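4'-phospho-dehydrooxetanocin synthase (Bacillus megaterium, PDB 5UL3) catalyses the cobalamin-dependent radical SAM ring contraction of dAMP to an oxetane aldehyde, a step in the biosynthesis of the nucleoside analogue oxetanocin A. Local coordinates at residues G506-Y510 / E511-D515; D587-N590 / G591-E595; K625-S628 / Y629-T632; E705-N709 / K710-T714. One frame throughout, in Å; residues are numbered along the deposited sequence. Where two conformers were deposited one is given.

Contact 1 of 4, residues G506-Y510 / E511-D515; sequences GDMTY and EELYD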
loop_
_atom_site.group_PDB
_atom_site.type_symbol
_atom_site.label_atom_id
_atom_site.label_comp_id
_atom_site.label_asym_id
_atom_site.label_seq_id
_atom_site.Cartn_x
_atom_site.Cartn_y
_atom_site.Cartn_z
ATOM N N GLY A 506 15.523 12.305 -28.120
ATOM C CA GLY A 506 15.818 13.123 -29.278
ATOM C C GLY A 506 14.965 12.765 -30.473
ATOM O O GLY A 506 13.740 12.925 -30.442
ATOM N N ASP A 507 15.592 12.267 -31.534
ATOM C CA ASP A 507 14.856 11.911 -32.737
ATOM C C ASP A 507 14.807 10.410 -32.966
ATOM O O ASP A 507 14.391 9.971 -34.044
ATOM C CB ASP A 507 15.445 12.632 -33.947
ATOM C CG ASP A 507 14.995 14.078 -34.025
ATOM O OD1 ASP A 507 13.852 14.325 -34.465
ATOM O OD2 ASP A 507 15.768 14.965 -33.605
ATOM N N MET A 508 15.201 9.613 -31.975
ATOM C CA MET A 508 14.991 8.177 -32.050
ATOM C C MET A 508 13.503 7.857 -32.034
ATOM O O MET A 508 12.707 8.531 -31.371
ATOM C CB MET A 508 15.669 7.470 -30.882
ATOM C CG MET A 508 17.108 7.856 -30.657
ATOM S SD MET A 508 17.761 6.946 -29.252
ATOM C CE MET A 508 17.757 5.321 -29.961
ATOM N N THR A 509 13.127 6.829 -32.778
ATOM C CA THR A 509 11.803 6.266 -32.609
ATOM C C THR A 509 11.807 5.309 -31.420
ATOM O O THR A 509 12.862 4.889 -30.931
ATOM C CB THR A 509 11.369 5.524 -33.869
ATOM O OG1 THR A 509 12.225 4.392 -34.045
ATOM C CG2 THR A 509 11.460 6.435 -35.104
ATOM N N TYR A 510 10.607 4.955 -30.957
ATOM C CA TYR A 510 10.516 3.980 -29.877
ATOM C C TYR A 510 11.170 2.662 -30.275
ATOM O O TYR A 510 11.896 2.054 -29.478
ATOM C CB TYR A 510 9.056 3.774 -29.477
ATOM C CG TYR A 510 8.479 4.958 -28.735
ATOM C CD1 TYR A 510 9.040 5.380 -27.539
ATOM C CD2 TYR A 510 7.382 5.657 -29.232
ATOM C CE1 TYR A 510 8.531 6.469 -26.853
ATOM C CE2 TYR A 510 6.863 6.751 -28.555
ATOM C CZ TYR A 510 7.442 7.149 -27.362
ATOM O OH TYR A 510 6.944 8.222 -26.667
ATOM N N GLU A 511 10.959 2.228 -31.522
ATOM C CA GLU A 511 11.551 0.975 -31.979
ATOM C C GLU A 511 13.072 1.046 -31.996
ATOM O O GLU A 511 13.748 0.064 -31.664
ATOM C CB GLU A 511 11.007 0.617 -33.369
ATOM C CG GLU A 511 11.599 -0.662 -33.951
ATOM C CD GLU A 511 10.876 -1.122 -35.209
ATOM O OE1 GLU A 511 10.025 -0.363 -35.721
ATOM O OE2 GLU A 511 11.152 -2.247 -35.677
ATOM N N GLU A 512 13.637 2.191 -32.386
ATOM C CA GLU A 512 15.090 2.314 -32.386
ATOM C C GLU A 512 15.640 2.259 -30.966
ATOM O O GLU A 512 16.643 1.583 -30.703
ATOM C CB GLU A 512 15.514 3.615 -33.074
ATOM C CG GLU A 512 15.212 3.671 -34.571
ATOM C CD GLU A 512 15.565 5.019 -35.206
ATOM O OE1 GLU A 512 15.588 6.044 -34.490
ATOM O OE2 GLU A 512 15.826 5.049 -36.428
ATOM N N LEU A 513 14.988 2.969 -30.040
ATOM C CA LEU A 513 15.402 2.924 -28.643
ATOM C C LEU A 513 15.302 1.509 -28.098
ATOM O O LEU A 513 16.227 1.015 -27.442
ATOM C CB LEU A 513 14.539 3.880 -27.819
ATOM C CG LEU A 513 14.806 3.844 -26.316
ATOM C CD1 LEU A 513 16.245 4.240 -26.035
ATOM C CD2 LEU A 513 13.823 4.767 -25.587
ATOM N N TYR A 514 14.168 0.849 -28.351
ATOM C CA TYR A 514 13.973 -0.532 -27.918
ATOM C C TYR A 514 15.063 -1.448 -28.461
ATOM O O TYR A 514 15.672 -2.214 -27.709
ATOM C CB TYR A 514 12.595 -1.022 -28.366
ATOM C CG TYR A 514 12.238 -2.416 -27.919
ATOM C CD1 TYR A 514 11.760 -2.654 -26.633
ATOM C CD2 TYR A 514 12.330 -3.496 -28.793
ATOM C CE1 TYR A 514 11.416 -3.929 -26.220
ATOM C CE2 TYR A 514 11.983 -4.775 -28.389
ATOM C CZ TYR A 514 11.537 -4.991 -27.109
ATOM O OH TYR A 514 11.193 -6.259 -26.722
ATOM N N ASP A 515 15.316 -1.387 -29.771
ATOM C CA ASP A 515 16.302 -2.285 -30.370
ATOM C C ASP A 515 17.692 -2.047 -29.795
ATOM O O ASP A 515 18.437 -3.000 -29.534
ATOM C CB ASP A 515 16.310 -2.118 -31.891
ATOM C CG ASP A 515 15.118 -2.771 -32.557
ATOM O OD1 ASP A 515 14.567 -3.734 -31.982
ATOM O OD2 ASP A 515 14.738 -2.328 -33.662
#
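Thr509 and Glu512 hold each other in a capping box at the start of helix 510-519, and the evidence is a reciprocal pair of bonds. Glu512 N donates to Thr509 OG1 over 3.1 Å with an N-H...O angle of 157°, and in return Thr509 N reaches Glu512 OE1 at 3.1 Å. The carboxylate oxygen is met from above its plane, 44° out of it. Thr509 OG1 stands between its own backbone N and carbonyl carbon (chi1 66°), which turns it to the first helical turn. The Glu512 chain runs extended beyond CG and passes obliquely over the threonine, its CG 3.1 Å from Thr509 OG1. Behind the box the ordinary helical ladder begins, with Leu513 N bonding to Thr509 O and Tyr514 N to Tyr510 O. The bend of Met508 at chi3 brings its CE to Leu513, 3.6 Å from Leu513 CA and 4.1 Å from Leu513 CB.

Glu511 and Glu512, in the first turn, would probably interact favourably with the helix dipole. Further out, helix 410-426 lies against the turn: Glu511 and Asp515 both form salt bridges to Lys410, and Tyr510 OH is hydrogen-bonded to His421 ND1.

Contact 2 of 4, residues D587-N590 / G591-E595; sequences DKTN and GNLSE. With EDO (1,2-ethanediol), chain Q.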
loop_
_atom_site.group_PDB
_atom_site.type_symbol
_atom_site.label_atom_id
_atom_site.label_comp_id
_atom_site.label_asym_id
_atom_site.label_seq_id
_atom_site.Cartn_x
_atom_site.Cartn_y
_atom_site.Cartn_z
ATOM N N ASP A 587 17.258 -26.897 3.563
ATOM C CA ASP A 587 18.716 -26.976 3.499
ATOM C C ASP A 587 19.282 -26.225 4.705
ATOM O O ASP A 587 19.207 -24.993 4.767
ATOM C CB ASP A 587 19.204 -26.397 2.169
ATOM C CG ASP A 587 20.707 -26.494 1.982
ATOM O OD1 ASP A 587 21.471 -26.097 2.888
ATOM O OD2 ASP A 587 21.124 -26.935 0.894
ATOM N N LYS A 588 19.859 -26.966 5.663
ATOM C CA LYS A 588 20.310 -26.355 6.918
ATOM C C LYS A 588 21.372 -25.286 6.700
ATOM O O LYS A 588 21.426 -24.310 7.456
ATOM C CB LYS A 588 20.863 -27.413 7.872
ATOM C CG LYS A 588 19.825 -28.252 8.603
ATOM C CD LYS A 588 20.468 -28.959 9.802
ATOM C CE LYS A 588 19.572 -30.048 10.378
ATOM N NZ LYS A 588 19.465 -31.224 9.466
ATOM N N THR A 589 22.244 -25.464 5.705
ATOM C CA THR A 589 23.235 -24.436 5.404
ATOM C C THR A 589 22.553 -23.136 4.990
ATOM O O THR A 589 22.849 -22.058 5.531
ATOM C CB THR A 589 24.178 -24.914 4.300
ATOM O OG1 THR A 589 24.792 -26.152 4.688
ATOM C CG2 THR A 589 25.264 -23.893 4.065
ATOM N N ASN A 590 21.626 -23.229 4.038
ATOM C CA ASN A 590 20.867 -22.051 3.617
ATOM C C ASN A 590 20.112 -21.426 4.782
ATOM O O ASN A 590 20.103 -20.195 4.935
ATOM C CB ASN A 590 19.930 -22.428 2.476
ATOM C CG ASN A 590 20.682 -22.710 1.195
ATOM O OD1 ASN A 590 21.853 -22.361 1.080
ATOM N ND2 ASN A 590 20.017 -23.332 0.224
ATOM N N GLY A 591 19.494 -22.247 5.638
ATOM C CA GLY A 591 18.889 -21.714 6.855
ATOM C C GLY A 591 19.878 -20.992 7.753
ATOM O O GLY A 591 19.564 -19.946 8.339
ATOM N N ASN A 592 21.087 -21.542 7.890
ATOM C CA ASN A 592 22.109 -20.880 8.694
ATOM C C ASN A 592 22.559 -19.571 8.056
ATOM O O ASN A 592 22.836 -18.596 8.763
ATOM C CB ASN A 592 23.316 -21.803 8.897
ATOM C CG ASN A 592 22.999 -23.002 9.761
ATOM O OD1 ASN A 592 21.990 -23.026 10.468
ATOM N ND2 ASN A 592 23.872 -24.007 9.719
ATOM N N LEU A 593 22.651 -19.536 6.728
ATOM C CA LEU A 593 23.050 -18.312 6.046
ATOM C C LEU A 593 21.977 -17.235 6.180
ATOM O O LEU A 593 22.290 -16.055 6.394
ATOM C CB LEU A 593 23.327 -18.606 4.578
ATOM C CG LEU A 593 24.602 -19.373 4.241
ATOM C CD1 LEU A 593 24.520 -19.781 2.775
ATOM C CD2 LEU A 593 25.815 -18.513 4.499
ATOM N N SER A 594 20.707 -17.632 6.073
ATOM C CA SER A 594 19.610 -16.691 6.268
ATOM C C SER A 594 19.615 -16.144 7.688
ATOM O O SER A 594 19.480 -14.934 7.900
ATOM C CB SER A 594 18.277 -17.372 5.951
ATOM O OG SER A 594 17.176 -16.647 6.499
ATOM N N GLU A 595 19.788 -17.027 8.680
ATOM C CA GLU A 595 19.856 -16.584 10.068
ATOM C C GLU A 595 21.011 -15.617 10.290
ATOM O O GLU A 595 20.849 -14.595 10.971
ATOM C CB GLU A 595 19.994 -17.793 11.001
ATOM C CG GLU A 595 20.018 -17.450 12.481
ATOM C CD GLU A 595 20.262 -18.666 13.369
ATOM O OE1 GLU A 595 21.346 -19.279 13.261
ATOM O OE2 GLU A 595 19.371 -19.008 14.175
HETATM C C1 EDO Q . 25.140 -28.306 9.085
HETATM O O1 EDO Q . 23.933 -28.202 9.851
HETATM C C2 EDO Q . 25.166 -27.195 8.045
HETATM O O2 EDO Q . 26.008 -27.562 6.950
#
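Thr589 and Leu593 are joined first by a backbone bond, Leu593 N to Thr589 O at 2.8 Å. Three more bonds of the same i to i+4 pattern run beside it: Gly591 N to Asp587 O, Asn592 N to Lys588 O, and Ser594 N to Asn590 O.

Among polar side chains, Asp587 OD1 accepts from Asn590 N at 3.1 Å, 45° out of the carboxylate plane. This makes Asp587 the N-cap of helix 588-617, which packs with helix 620-648, consistent with the C-terminal helix bundle. Asp587 OD2 and Asn590 ND2 also bond to the backbone of Gly482, so the cap is tied to the loop before helix 484-493. Asn592 folds back over the turn (chi1 -68°), its CG 3.1 Å from Lys588 O, while its amide ends bond to Lys683 and Gly681.

Leu593 CD1 passes 4.1 Å from the amide oxygen Asn590 OD1, crossing that side chain obliquely; its apolar partners include Leu644 and Leu648 of helix 620-648.

A molecule of 1,2-ethanediol, probably from the crystallisation liquor, shares a hydrogen bond with Thr589 through O2 and Thr589 OG1, 2.9 Å apart; its O1 lies 3.5 Å from Lys588 CD.

Contact 3 of 4, residues K625-S628 / Y629-T632; sequences KLYS and YMET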
loop_
_atom_site.group_PDB
_atom_site.type_symbol
_atom_site.label_atom_id
_atom_site.label_comp_id
_atom_site.label_asym_id
_atom_site.label_seq_id
_atom_site.Cartn_x
_atom_site.Cartn_y
_atom_site.Cartn_z
ATOM N N LYS A 625 27.500 13.149 2.585
ATOM C CA LYS A 625 28.393 12.339 3.411
ATOM C C LYS A 625 27.642 11.161 4.040
ATOM O O LYS A 625 28.066 10.000 3.927
ATOM C CB LYS A 625 29.039 13.235 4.482
ATOM C CG LYS A 625 30.029 12.528 5.395
ATOM C CD LYS A 625 31.170 11.907 4.622
ATOM C CE LYS A 625 32.139 12.943 4.095
ATOM N NZ LYS A 625 33.334 12.296 3.492
ATOM N N LEU A 626 26.506 11.444 4.679
ATOM C CA LEU A 626 25.688 10.394 5.280
ATOM C C LEU A 626 25.204 9.398 4.234
ATOM O O LEU A 626 25.103 8.198 4.507
ATOM C CB LEU A 626 24.496 11.017 5.997
ATOM C CG LEU A 626 24.836 11.894 7.206
ATOM C CD1 LEU A 626 23.673 12.802 7.601
ATOM C CD2 LEU A 626 25.243 11.005 8.377
ATOM N N TYR A 627 24.870 9.880 3.038
ATOM C CA TYR A 627 24.451 8.962 1.988
ATOM C C TYR A 627 25.589 8.035 1.595
ATOM O O TYR A 627 25.369 6.837 1.350
ATOM C CB TYR A 627 23.931 9.740 0.778
ATOM C CG TYR A 627 23.146 8.858 -0.188
ATOM C CD1 TYR A 627 21.805 8.589 0.031
ATOM C CD2 TYR A 627 23.755 8.318 -1.306
ATOM C CE1 TYR A 627 21.081 7.791 -0.844
ATOM C CE2 TYR A 627 23.041 7.507 -2.197
ATOM C CZ TYR A 627 21.709 7.256 -1.955
ATOM O OH TYR A 627 20.999 6.457 -2.823
ATOM N N SER A 628 26.824 8.557 1.567
ATOM C CA SER A 628 27.955 7.719 1.197
ATOM C C SER A 628 28.158 6.604 2.218
ATOM O O SER A 628 28.541 5.488 1.845
ATOM C CB SER A 628 29.228 8.561 1.028
ATOM O OG SER A 628 29.910 8.722 2.265
ATOM N N TYR A 629 27.910 6.883 3.503
ATOM C CA TYR A 629 27.916 5.809 4.497
ATOM C C TYR A 629 26.888 4.739 4.140
ATOM O O TYR A 629 27.169 3.540 4.205
ATOM C CB TYR A 629 27.583 6.332 5.884
ATOM C CG TYR A 629 28.439 7.450 6.426
ATOM C CD1 TYR A 629 29.776 7.586 6.081
ATOM C CD2 TYR A 629 27.886 8.356 7.305
ATOM C CE1 TYR A 629 30.547 8.656 6.631
ATOM C CE2 TYR A 629 28.619 9.387 7.837
ATOM C CZ TYR A 629 29.946 9.531 7.502
ATOM O OH TYR A 629 30.636 10.592 8.081
ATOM N N MET A 630 25.673 5.169 3.805
ATOM C CA MET A 630 24.621 4.214 3.465
ATOM C C MET A 630 24.982 3.395 2.233
ATOM O O MET A 630 24.721 2.188 2.194
ATOM C CB MET A 630 23.298 4.952 3.279
ATOM C CG MET A 630 22.664 5.327 4.609
ATOM S SD MET A 630 21.144 6.281 4.430
ATOM C CE MET A 630 21.837 7.841 4.039
ATOM N N GLU A 631 25.584 4.023 1.214
ATOM C CA GLU A 631 26.028 3.263 0.044
ATOM C C GLU A 631 27.078 2.234 0.421
ATOM O O GLU A 631 27.069 1.106 -0.081
ATOM C CB GLU A 631 26.615 4.193 -1.018
ATOM C CG GLU A 631 25.658 5.206 -1.622
ATOM C CD GLU A 631 26.374 6.113 -2.609
ATOM O OE1 GLU A 631 27.446 6.658 -2.249
ATOM O OE2 GLU A 631 25.891 6.249 -3.748
ATOM N N THR A 632 28.033 2.630 1.268
ATOM C CA THR A 632 29.092 1.718 1.655
ATOM C C THR A 632 28.539 0.554 2.463
ATOM O O THR A 632 28.932 -0.602 2.249
ATOM C CB THR A 632 30.156 2.494 2.435
ATOM O OG1 THR A 632 30.694 3.491 1.565
ATOM C CG2 THR A 632 31.269 1.573 2.888
#
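Tyr629 has CG anti to its carbonyl carbon (chi1 -56°), and this swings the ring back along the helix over the preceding turn. Lys625 starts with CG anti to its own backbone N and then bends at chi2 and chi3, which brings its methylenes to the phenol end: Lys625 CG is 3.4 Å from Tyr629 OH. One ring face lies over the Lys625 carbonyl, whose O sits 3.5 Å above the plane and over the ring centre. From the leucine on the same turn, Leu626 CD2 comes within 3.8 Å of Tyr629 CE2. The phenol oxygen is held by Asp707 of helix 683-709.

Two carbonyls take two donors each. Lys625 O accepts Tyr629 N, and also Ser628 OG at 2.8 Å, the hydroxyl lying in the carbonyl plane on a lone pair. Ser628 O accepts Thr632 N and, at 2.9 Å, Thr632 OG1; the two donors arrive from opposite faces of the carbonyl plane. Both hydroxyls spend their hydrogen on a backbone carbonyl of the same helix.

Tyr627 meets Glu631 one turn on. The two side chains cross at about a right angle, and Glu631 OE2 lies at the ring edge, 3.5 Å from Tyr627 CE2, with ring and carboxylate planes 54° apart. Met630 tucks CE 3.3 Å from Leu626 O, and its side chain continues into contact with Met608 and Ile611 of helix 588-617. Helix 620-648 thus packs by Met630 against one neighbour and by Tyr629 against another, as expected of a member of a helix bundle.

Contact 4 of 4, residues E705-N709 / K710-T714; sequences EADLN and KGIIT. With EDO (1,2-ethanediol), chain K.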
loop_
_atom_site.group_PDB
_atom_site.type_symbol
_atom_site.label_atom_id
_atom_site.label_comp_id
_atom_site.label_asym_id
_atom_site.label_seq_id
_atom_site.Cartn_x
_atom_site.Cartn_y
_atom_site.Cartn_z
ATOM N N GLU A 705 32.664 7.780 12.874
ATOM C CA GLU A 705 33.040 8.281 14.190
ATOM C C GLU A 705 33.978 9.479 14.067
ATOM O O GLU A 705 33.782 10.507 14.726
ATOM C CB GLU A 705 33.686 7.140 14.982
ATOM C CG GLU A 705 34.326 7.574 16.306
ATOM C CD GLU A 705 35.087 6.443 16.987
ATOM O OE1 GLU A 705 35.891 5.760 16.323
ATOM O OE2 GLU A 705 34.863 6.233 18.196
ATOM N N ALA A 706 34.999 9.364 13.213
ATOM C CA ALA A 706 35.944 10.464 13.031
ATOM C C ALA A 706 35.262 11.682 12.430
ATOM O O ALA A 706 35.525 12.817 12.845
ATOM C CB ALA A 706 37.111 10.017 12.154
ATOM N N ASP A 707 34.381 11.471 11.445
ATOM C CA ASP A 707 33.674 12.606 10.866
ATOM C C ASP A 707 32.802 13.285 11.906
ATOM O O ASP A 707 32.657 14.517 11.909
ATOM C CB ASP A 707 32.818 12.159 9.668
ATOM C CG ASP A 707 33.638 11.872 8.430
ATOM O OD1 ASP A 707 34.778 12.374 8.318
ATOM O OD2 ASP A 707 33.131 11.150 7.541
ATOM N N LEU A 708 32.197 12.500 12.796
ATOM C CA LEU A 708 31.393 13.092 13.852
ATOM C C LEU A 708 32.274 13.902 14.799
ATOM O O LEU A 708 31.964 15.055 15.123
ATOM C CB LEU A 708 30.645 11.997 14.610
ATOM C CG LEU A 708 29.846 12.427 15.836
ATOM C CD1 LEU A 708 28.815 13.481 15.457
ATOM C CD2 LEU A 708 29.159 11.193 16.434
ATOM N N ASN A 709 33.394 13.312 15.236
ATOM C CA ASN A 709 34.289 14.024 16.158
ATOM C C ASN A 709 34.878 15.285 15.532
ATOM O O ASN A 709 35.065 16.295 16.226
ATOM C CB ASN A 709 35.403 13.082 16.614
ATOM C CG ASN A 709 34.891 11.972 17.512
ATOM O OD1 ASN A 709 33.850 12.110 18.152
ATOM N ND2 ASN A 709 35.630 10.888 17.584
ATOM N N LYS A 710 35.167 15.255 14.230
ATOM C CA LYS A 710 35.694 16.418 13.525
ATOM C C LYS A 710 34.648 17.491 13.252
ATOM O O LYS A 710 35.007 18.571 12.771
ATOM C CB LYS A 710 36.322 15.994 12.193
ATOM C CG LYS A 710 37.554 15.132 12.318
ATOM C CD LYS A 710 37.961 14.584 10.957
ATOM C CE LYS A 710 39.116 13.596 11.083
ATOM N NZ LYS A 710 39.372 12.886 9.791
ATOM N N GLY A 711 33.372 17.229 13.513
ATOM C CA GLY A 711 32.345 18.176 13.140
ATOM C C GLY A 711 31.954 18.151 11.674
ATOM O O GLY A 711 31.264 19.067 11.222
ATOM N N ILE A 712 32.409 17.147 10.917
ATOM C CA ILE A 712 32.031 17.025 9.511
ATOM C C ILE A 712 30.572 16.615 9.385
ATOM O O ILE A 712 29.865 17.073 8.475
ATOM C CB ILE A 712 32.997 16.061 8.807
ATOM C CG1 ILE A 712 34.367 16.741 8.699
ATOM C CG2 ILE A 712 32.466 15.631 7.412
ATOM C CD1 ILE A 712 35.448 15.867 8.161
ATOM N N ILE A 713 30.072 15.792 10.308
ATOM C CA ILE A 713 28.638 15.560 10.410
ATOM C C ILE A 713 28.181 15.994 11.796
ATOM O O ILE A 713 28.965 16.040 12.751
ATOM C CB ILE A 713 28.258 14.087 10.139
ATOM C CG1 ILE A 713 28.926 13.175 11.156
ATOM C CG2 ILE A 713 28.650 13.669 8.727
ATOM C CD1 ILE A 713 28.631 11.682 10.932
ATOM N N THR A 714 26.892 16.315 11.900
ATOM C CA THR A 714 26.298 16.828 13.126
ATOM C C THR A 714 25.375 15.788 13.739
ATOM O O THR A 714 24.536 15.217 13.040
ATOM C CB THR A 714 25.503 18.112 12.862
ATOM O OG1 THR A 714 26.336 19.069 12.195
ATOM C CG2 THR A 714 25.010 18.691 14.174
HETATM C C1 EDO K . 38.618 9.568 7.769
HETATM O O1 EDO K . 38.938 8.806 8.938
HETATM C C2 EDO K . 37.242 10.198 7.943
HETATM O O2 EDO K . 37.333 11.373 8.760
HETATM O O HOH W 1 29.803 17.156 15.108
#
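A Schellman motif ends helix 683-709, with Gly711 at positive phi (79°) as the first residue to leave helical geometry. Two backbone bonds define it: Ile712 N to Asp707 O, at 2.8 Å and in the carbonyl plane, and Gly711 N to Leu708 O. The chain then turns aside across the helix end, and Ile713 N adds a further bond to Asp707 O, 3.3 Å long and from well above that plane. Lys710 N bonds to Ala706 O.

The apolar pair is Leu708 and Ile713. Ile713 CG1 sits between its backbone N and carbonyl carbon (chi1 61°), and that rotation lays it against the helix end, 4.0 Å from Leu708 CB. Separately, Ile712 CD1 is a methyl beside the carboxylate, 3.6 Å from Asp707 OD1. A water donates to both Leu708 O and Ile713 O, the latter at 2.7 Å, so the turn is bridged a second time.

Lys710, extended beyond CG, runs alongside the Ala706 carbonyl, and its NZ donates to O2 of a 1,2-ethanediol at 2.7 Å. The same O2 donates to Asp707 OD1 at 2.8 Å; the diol, probably from the crystallisation liquor, therefore mediates between lysine and aspartate. Asp707 OD2 is taken by Tyr629.

Thr714 OG1 bonds to Glu622. Ile713 touches Glu622, Lys625 and Tyr629 of helix 620-648 and Leu721 of helix 720-730, so it lies between the two helices.

How the contacts relate
Following the chain, the four contacts lie in series; none nests within or crosses another, and each joins adjacent segments. Contact 1 starts helix 510-519 in the radical SAM core, and its nearest atoms are about 24 Å from contact 3. Contact 2 starts helix 588-617, and contact 3 lies on the next helix, 620-648, with centres 29 Å apart. Contact 4 ends helix 683-709 and turns the chain into the following loop. Contacts 3 and 4 touch directly, through Tyr629 and Asp707 and through Lys625 CG, which packs 3.8 Å from Ile713 CG2, tying helix 620-648 to the C-terminal end of helix 683-709.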